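Local coordinates for protein subclass B3 metallo-beta-lactamase (Sphingobium indicum, PDB 7LUU) that probably hydrolyses beta-lactam antibiotics at a two-zinc active site, as a subclass B3 metallo-beta-lactamase with an unusual metal-ligand set, at residues Y69-L80 against M100-F110; R189-T197 against S204-C212. All blocks are in the same frame, centred on the assembly; numbering follows the deposited sequence.

How the interactions relate
Interaction 1 is a buried contact in which a helix lies on the hairpin of the seven-stranded sheet, whereas interaction 2 is a strand pair inside the six-stranded sheet, partly buried, with the H195/S208 face the more exposed. No element is common to both, and their nearest atoms are about 5 Å apart. Chemistry follows place: 69-80 against 100-110 is mostly apolar, with one side-chain amide serving a loop carbonyl, while 189-197 against 204-212 rests on backbone hydrogen bonds and has hydroxyl and imidazole pairs on one face. Residue I81, just after interaction 1's hairpin segment, touches I192 and W209 of interaction 2, linking the two sheets.

Interaction 1: residues Y69-L80 against M100-F110; sequences YLVGFAGLSVAL and MILSNVRKLGF
The side-chain amide of N104, one helical turn after M100, donates from ND2 to the carbonyl O of V71 over 2.9 Å, with an almost straight N-H...O angle of 169°. V71 O lies close to the plane of the N104 amide, but ND2 stands above the plane of the carbonyl it serves. The same nitrogen also donates to a water lying within hydrogen-bonding distance of G72 O, so a single amide serves one loop carbonyl directly and probably its neighbour through water.

Next to the N104 bond the helix 98-107 and the turn after it lie on the hairpin of strands 68-70 and 79-82. L108 CD1 is wedged between V71 CG1, at 3.5 Å, and CD2 of the Y69 ring. F110 turns the edge of its ring to the face of Y69 in an offset edge-to-face pair, centroids 5.3 Å apart and planes at 75°. With CG anti to the backbone N (chi1 175°), L80 brings CD2 against the F110 ring, 3.7 Å from F110 CD2. At the other end F73 takes CB of M100 at its ring edge, 3.7 Å from CZ, and I101 CG1 lies 3.8 Å from F73 CE2; the sulfur of M100 makes an oblique Met-aromatic contact with the same ring. G109, with positive phi, closes the helix in a Schellman motif and brings F110 back to the hairpin.

Apolar packing therefore holds the helix on the sheet, while N104 meets the hydrogen-bonding need of a carbonyl in a buried loop.

Interaction 2: residues R189-T197 against S204-C212; sequences RASITAHAT and SMTWSWNAC
H195 and S208 stand on the same face of a beta hairpin and meet diagonally across its strands 190-196 and 205-213, antiparallel in the six-stranded sheet of the metallo-beta-lactamase fold. The imidazole presents its edge: S208 OG lies in the ring plane and hydrogen-bonds NE2 at 2.7 Å. S208 holds OG between its backbone N and carbonyl carbon (chi1 66°), which sets the hydroxyl beside the ring. T206 projects from this same face, where its OG1 pairs with T197 OG1 at 2.8 Å, the two side chains crossing at about a right angle; both hydroxyls are also bonded to S224.

The other face is apolar. A194 CB packs 3.5 Å from W207 CZ3 and also touches M205 SD, while M205 CG sits over one face of the indole. I192 and W209 run side by side, pointing the same way, and both reach I81 of the other sheet.

Backbone bonds hold T193 to S208 and H195 to T206 as hydrogen-bonded pairs. Near the zinc ligands E122 and H200, S204 bonds T201 through OG and accepts T197 N at its carbonyl. Farther along, two waters bridge S191 and N210, one accepting from N210 N at 2.8 Å and donating to S191 O at 2.7 Å.

Interaction 1: residues Y69-L80 against M100-F110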
# COMPACT_ATOMS: atom_id res chain seq x y z
N TYR A 69 11.16 -8.89 -2.81
CA TYR A 69 11.96 -8.33 -1.73
C TYR A 69 11.21 -7.26 -0.95
O TYR A 69 10.27 -6.65 -1.43
CB TYR A 69 13.24 -7.66 -2.28
CG TYR A 69 14.07 -8.55 -3.15
CD1 TYR A 69 13.72 -8.80 -4.48
CD2 TYR A 69 15.21 -9.15 -2.64
CE1 TYR A 69 14.54 -9.64 -5.31
CE2 TYR A 69 16.02 -9.98 -3.46
CZ TYR A 69 15.68 -10.21 -4.78
OH TYR A 69 16.47 -11.05 -5.59
N LEU A 70 11.74 -6.96 0.22
CA LEU A 70 11.31 -5.79 1.00
C LEU A 70 12.41 -4.74 1.01
O LEU A 70 13.58 -5.05 1.31
CB LEU A 70 11.02 -6.18 2.45
CG LEU A 70 9.73 -7.02 2.49
CD1 LEU A 70 9.44 -7.58 3.88
CD2 LEU A 70 8.46 -6.32 1.88
N VAL A 71 12.02 -3.51 0.72
CA VAL A 71 13.00 -2.39 0.70
C VAL A 71 12.49 -1.19 1.50
O VAL A 71 12.99 -0.08 1.38
CB VAL A 71 13.35 -1.95 -0.73
CG1 VAL A 71 14.17 -3.06 -1.41
CG2 VAL A 71 12.09 -1.56 -1.55
N GLY A 72 11.50 -1.43 2.35
CA GLY A 72 10.91 -0.41 3.18
C GLY A 72 11.53 -0.29 4.56
O GLY A 72 12.78 -0.30 4.70
N PHE A 73 10.70 0.01 5.55
CA PHE A 73 11.16 0.49 6.87
C PHE A 73 10.44 -0.27 7.98
O PHE A 73 9.53 -1.05 7.71
CB PHE A 73 10.86 1.99 7.00
CG PHE A 73 11.37 2.76 5.83
CD1 PHE A 73 12.69 3.16 5.81
CD2 PHE A 73 10.58 2.97 4.67
CE1 PHE A 73 13.21 3.83 4.71
CE2 PHE A 73 11.13 3.61 3.56
CZ PHE A 73 12.42 4.05 3.56
N ALA A 74 10.80 0.04 9.25
CA ALA A 74 10.19 -0.72 10.33
C ALA A 74 8.70 -0.50 10.38
O ALA A 74 7.94 -1.42 10.73
CB ALA A 74 10.84 -0.33 11.67
N GLY A 75 8.24 0.70 10.04
CA GLY A 75 6.81 0.99 10.19
C GLY A 75 6.01 1.12 8.89
O GLY A 75 4.78 1.33 8.95
N LEU A 76 6.66 0.98 7.73
CA LEU A 76 5.97 1.16 6.43
C LEU A 76 6.59 0.19 5.46
O LEU A 76 7.81 0.23 5.19
CB LEU A 76 6.16 2.62 5.93
CG LEU A 76 5.50 3.72 6.78
CD1 LEU A 76 5.95 5.10 6.36
CD2 LEU A 76 3.97 3.58 6.63
N SER A 77 5.75 -0.64 4.87
CA SER A 77 6.23 -1.65 3.93
C SER A 77 6.38 -1.06 2.54
O SER A 77 5.49 -0.34 2.06
CB SER A 77 5.25 -2.83 3.85
OG SER A 77 5.12 -3.42 5.16
N VAL A 78 7.49 -1.40 1.89
CA VAL A 78 7.69 -1.13 0.46
C VAL A 78 8.25 -2.41 -0.16
O VAL A 78 9.25 -2.95 0.35
CB VAL A 78 8.68 0.04 0.23
CG1 VAL A 78 8.88 0.31 -1.30
CG2 VAL A 78 8.21 1.32 1.00
N ALA A 79 7.60 -2.93 -1.21
CA ALA A 79 8.07 -4.18 -1.83
C ALA A 79 8.75 -3.91 -3.16
O ALA A 79 8.51 -2.87 -3.78
CB ALA A 79 6.91 -5.15 -2.08
N LEU A 80 9.60 -4.84 -3.59
CA LEU A 80 10.32 -4.74 -4.88
C LEU A 80 10.22 -6.12 -5.51
O LEU A 80 10.51 -7.13 -4.86
CB LEU A 80 11.80 -4.35 -4.68
CG LEU A 80 12.55 -4.37 -5.99
CD1 LEU A 80 12.19 -3.04 -6.74
CD2 LEU A 80 14.04 -4.40 -5.61
N MET A 100 15.90 6.92 0.49
CA MET A 100 16.19 5.74 1.32
C MET A 100 15.73 4.47 0.61
O MET A 100 16.43 3.46 0.61
CB MET A 100 15.49 5.93 2.69
CG MET A 100 15.77 7.33 3.42
SD MET A 100 14.55 7.47 4.77
CE MET A 100 14.93 9.13 5.33
N ILE A 101 14.57 4.53 -0.05
CA ILE A 101 14.09 3.38 -0.84
C ILE A 101 15.06 3.05 -1.96
O ILE A 101 15.42 1.87 -2.17
CB ILE A 101 12.69 3.67 -1.40
CG1 ILE A 101 11.72 3.65 -0.21
CG2 ILE A 101 12.24 2.54 -2.40
CD1 ILE A 101 10.32 4.30 -0.57
N LEU A 102 15.48 4.07 -2.72
CA LEU A 102 16.37 3.81 -3.85
C LEU A 102 17.71 3.26 -3.34
O LEU A 102 18.29 2.37 -3.97
CB LEU A 102 16.58 5.11 -4.64
CG LEU A 102 15.35 5.73 -5.32
CD1 LEU A 102 15.60 7.17 -5.84
CD2 LEU A 102 14.87 4.79 -6.37
N SER A 103 18.21 3.78 -2.23
CA SER A 103 19.40 3.21 -1.62
C SER A 103 19.21 1.72 -1.30
O SER A 103 20.12 0.91 -1.53
CB SER A 103 19.76 3.99 -0.35
OG SER A 103 20.90 3.42 0.29
N ASN A 104 18.06 1.36 -0.72
CA ASN A 104 17.80 -0.04 -0.39
C ASN A 104 17.75 -0.89 -1.67
O ASN A 104 18.20 -2.05 -1.67
CB ASN A 104 16.50 -0.15 0.38
CG ASN A 104 16.68 0.22 1.85
OD1 ASN A 104 17.83 0.29 2.36
ND2 ASN A 104 15.58 0.47 2.55
N VAL A 105 17.18 -0.35 -2.74
CA VAL A 105 17.13 -1.09 -4.01
C VAL A 105 18.56 -1.37 -4.49
O VAL A 105 18.90 -2.49 -4.89
CB VAL A 105 16.34 -0.25 -5.05
CG1 VAL A 105 16.43 -0.85 -6.42
CG2 VAL A 105 14.86 -0.19 -4.63
N ARG A 106 19.43 -0.36 -4.38
CA ARG A 106 20.83 -0.54 -4.75
C ARG A 106 21.56 -1.52 -3.85
O ARG A 106 22.47 -2.25 -4.31
CB ARG A 106 21.51 0.84 -4.73
CG ARG A 106 21.11 1.68 -5.94
CD ARG A 106 21.95 2.99 -5.91
NE ARG A 106 21.53 3.82 -7.01
CZ ARG A 106 20.76 4.89 -6.86
NH1 ARG A 106 20.38 5.58 -7.93
NH2 ARG A 106 20.40 5.27 -5.63
N LYS A 107 21.24 -1.53 -2.54
CA LYS A 107 21.92 -2.46 -1.64
C LYS A 107 21.67 -3.90 -2.02
O LYS A 107 22.53 -4.76 -1.80
CB LYS A 107 21.44 -2.24 -0.21
CG LYS A 107 21.88 -0.98 0.43
CD LYS A 107 21.21 -0.82 1.81
CE LYS A 107 21.86 0.39 2.53
NZ LYS A 107 21.32 0.54 3.89
N LEU A 108 20.51 -4.18 -2.60
CA LEU A 108 20.17 -5.51 -3.10
C LEU A 108 20.84 -5.83 -4.43
O LEU A 108 20.64 -6.95 -4.93
CB LEU A 108 18.65 -5.65 -3.27
CG LEU A 108 17.84 -5.61 -1.96
CD1 LEU A 108 16.32 -5.69 -2.32
CD2 LEU A 108 18.21 -6.85 -1.12
N GLY A 109 21.54 -4.88 -5.05
CA GLY A 109 22.22 -5.08 -6.30
C GLY A 109 21.45 -4.68 -7.52
O GLY A 109 21.86 -5.03 -8.63
N PHE A 110 20.36 -3.93 -7.36
CA PHE A 110 19.52 -3.56 -8.49
C PHE A 110 19.75 -2.09 -8.87
O PHE A 110 20.18 -1.27 -8.05
CB PHE A 110 18.04 -3.76 -8.12
CG PHE A 110 17.63 -5.22 -7.94
CD1 PHE A 110 17.52 -6.04 -9.03
CD2 PHE A 110 17.28 -5.69 -6.70
CE1 PHE A 110 17.14 -7.36 -8.91
CE2 PHE A 110 16.90 -7.05 -6.55
CZ PHE A 110 16.84 -7.87 -7.63
O HOH W 1 15.21 0.83 5.64

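Interaction 2: residues R189-T197 against S204-C212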
# COMPACT_ATOMS: atom_id res chain seq x y z
N ARG A 189 8.16 -12.34 -16.37
CA ARG A 189 7.50 -13.61 -16.10
C ARG A 189 6.47 -13.50 -15.00
O ARG A 189 5.86 -14.53 -14.67
CB ARG A 189 8.52 -14.70 -15.74
CG ARG A 189 9.29 -14.42 -14.48
CD ARG A 189 10.02 -15.67 -13.97
NE ARG A 189 10.89 -16.29 -14.97
CZ ARG A 189 10.68 -17.51 -15.49
NH1 ARG A 189 11.53 -18.01 -16.39
NH2 ARG A 189 9.63 -18.22 -15.11
N ALA A 190 6.24 -12.28 -14.46
CA ALA A 190 5.38 -12.03 -13.31
C ALA A 190 3.97 -11.62 -13.75
O ALA A 190 3.79 -11.08 -14.84
CB ALA A 190 5.94 -10.92 -12.43
N SER A 191 2.99 -11.93 -12.91
CA SER A 191 1.58 -11.62 -13.14
C SER A 191 1.06 -11.07 -11.84
O SER A 191 0.97 -11.81 -10.85
CB SER A 191 0.76 -12.84 -13.54
OG SER A 191 1.27 -13.30 -14.78
N ILE A 192 0.70 -9.79 -11.82
CA ILE A 192 0.27 -9.17 -10.56
C ILE A 192 -1.21 -8.82 -10.67
O ILE A 192 -1.61 -8.05 -11.55
CB ILE A 192 1.10 -7.91 -10.29
CG1 ILE A 192 2.61 -8.33 -10.24
CG2 ILE A 192 0.68 -7.28 -8.96
CD1 ILE A 192 3.56 -7.10 -10.46
N THR A 193 -2.03 -9.27 -9.74
CA THR A 193 -3.45 -8.98 -9.83
C THR A 193 -3.82 -7.85 -8.88
O THR A 193 -3.39 -7.83 -7.73
CB THR A 193 -4.31 -10.21 -9.52
OG1 THR A 193 -4.00 -11.25 -10.47
CG2 THR A 193 -5.79 -9.86 -9.61
N ALA A 194 -4.64 -6.90 -9.37
CA ALA A 194 -5.16 -5.79 -8.53
C ALA A 194 -6.48 -6.24 -7.88
O ALA A 194 -7.35 -6.81 -8.56
CB ALA A 194 -5.42 -4.56 -9.44
N HIS A 195 -6.64 -5.97 -6.58
CA HIS A 195 -7.90 -6.27 -5.88
C HIS A 195 -8.37 -5.02 -5.18
O HIS A 195 -7.69 -4.53 -4.29
CB HIS A 195 -7.75 -7.39 -4.86
CG HIS A 195 -7.10 -8.61 -5.40
ND1 HIS A 195 -7.79 -9.64 -6.01
CD2 HIS A 195 -5.79 -8.94 -5.45
CE1 HIS A 195 -6.94 -10.58 -6.37
NE2 HIS A 195 -5.71 -10.19 -6.05
N ALA A 196 -9.54 -4.54 -5.54
CA ALA A 196 -10.08 -3.40 -4.77
C ALA A 196 -10.33 -3.83 -3.34
O ALA A 196 -11.09 -4.79 -3.11
CB ALA A 196 -11.39 -2.92 -5.40
N THR A 197 -9.78 -3.08 -2.35
CA THR A 197 -10.02 -3.45 -0.94
C THR A 197 -10.37 -2.17 -0.19
O THR A 197 -9.58 -1.65 0.60
CB THR A 197 -8.83 -4.19 -0.30
OG1 THR A 197 -7.61 -3.48 -0.60
CG2 THR A 197 -8.76 -5.61 -0.87
N SER A 204 -8.56 2.28 -1.90
CA SER A 204 -7.52 1.38 -1.38
C SER A 204 -7.48 0.08 -2.19
O SER A 204 -8.53 -0.48 -2.57
CB SER A 204 -7.79 1.06 0.09
OG SER A 204 -7.57 2.25 0.89
N MET A 205 -6.26 -0.43 -2.39
CA MET A 205 -6.10 -1.54 -3.34
C MET A 205 -4.99 -2.46 -2.84
O MET A 205 -3.96 -2.00 -2.36
CB MET A 205 -5.77 -1.02 -4.75
CG MET A 205 -5.61 -2.20 -5.81
SD MET A 205 -5.99 -1.53 -7.48
CE MET A 205 -7.74 -1.97 -7.55
N THR A 206 -5.22 -3.77 -3.00
CA THR A 206 -4.32 -4.84 -2.59
C THR A 206 -3.79 -5.52 -3.84
O THR A 206 -4.47 -5.59 -4.86
CB THR A 206 -5.12 -5.81 -1.70
OG1 THR A 206 -5.40 -5.16 -0.47
CG2 THR A 206 -4.39 -7.17 -1.44
N TRP A 207 -2.55 -5.99 -3.78
CA TRP A 207 -1.87 -6.58 -4.93
C TRP A 207 -1.46 -8.00 -4.61
O TRP A 207 -0.87 -8.23 -3.55
CB TRP A 207 -0.60 -5.72 -5.22
CG TRP A 207 -0.92 -4.24 -5.31
CD1 TRP A 207 -0.86 -3.29 -4.28
CD2 TRP A 207 -1.50 -3.57 -6.43
NE1 TRP A 207 -1.29 -2.06 -4.76
CE2 TRP A 207 -1.72 -2.21 -6.06
CE3 TRP A 207 -1.85 -4.00 -7.74
CZ2 TRP A 207 -2.23 -1.27 -6.96
CZ3 TRP A 207 -2.33 -3.08 -8.61
CH2 TRP A 207 -2.54 -1.71 -8.21
N SER A 208 -1.62 -8.93 -5.58
CA SER A 208 -1.18 -10.29 -5.34
C SER A 208 -0.40 -10.83 -6.53
O SER A 208 -0.64 -10.47 -7.69
CB SER A 208 -2.39 -11.22 -5.04
OG SER A 208 -3.22 -11.32 -6.22
N TRP A 209 0.54 -11.73 -6.22
CA TRP A 209 1.29 -12.34 -7.28
C TRP A 209 2.01 -13.57 -6.74
O TRP A 209 2.18 -13.73 -5.54
CB TRP A 209 2.31 -11.32 -7.85
CG TRP A 209 3.47 -11.01 -6.88
CD1 TRP A 209 4.74 -11.55 -6.86
CD2 TRP A 209 3.41 -10.07 -5.78
NE1 TRP A 209 5.48 -10.99 -5.82
CE2 TRP A 209 4.71 -10.06 -5.17
CE3 TRP A 209 2.43 -9.22 -5.31
CZ2 TRP A 209 5.01 -9.28 -4.03
CZ3 TRP A 209 2.74 -8.38 -4.15
CH2 TRP A 209 4.03 -8.45 -3.55
N ASN A 210 2.48 -14.41 -7.66
CA ASN A 210 3.29 -15.59 -7.32
C ASN A 210 4.78 -15.26 -7.39
O ASN A 210 5.23 -14.57 -8.32
CB ASN A 210 2.99 -16.72 -8.30
CG ASN A 210 1.82 -17.60 -7.87
OD1 ASN A 210 1.26 -17.41 -6.79
ND2 ASN A 210 1.45 -18.59 -8.73
N ALA A 211 5.53 -15.77 -6.40
CA ALA A 211 6.99 -15.73 -6.39
C ALA A 211 7.46 -17.16 -6.32
O ALA A 211 6.88 -17.97 -5.59
CB ALA A 211 7.52 -14.90 -5.19
N CYS A 212 8.46 -17.49 -7.15
CA CYS A 212 8.87 -18.88 -7.26
C CYS A 212 10.35 -19.04 -6.99
O CYS A 212 11.14 -18.16 -7.29
CB CYS A 212 8.57 -19.45 -8.67
SG CYS A 212 6.79 -19.27 -9.08
O HOH W 2 1.63 -14.38 -10.32
O HOH W 3 3.96 -13.62 -10.68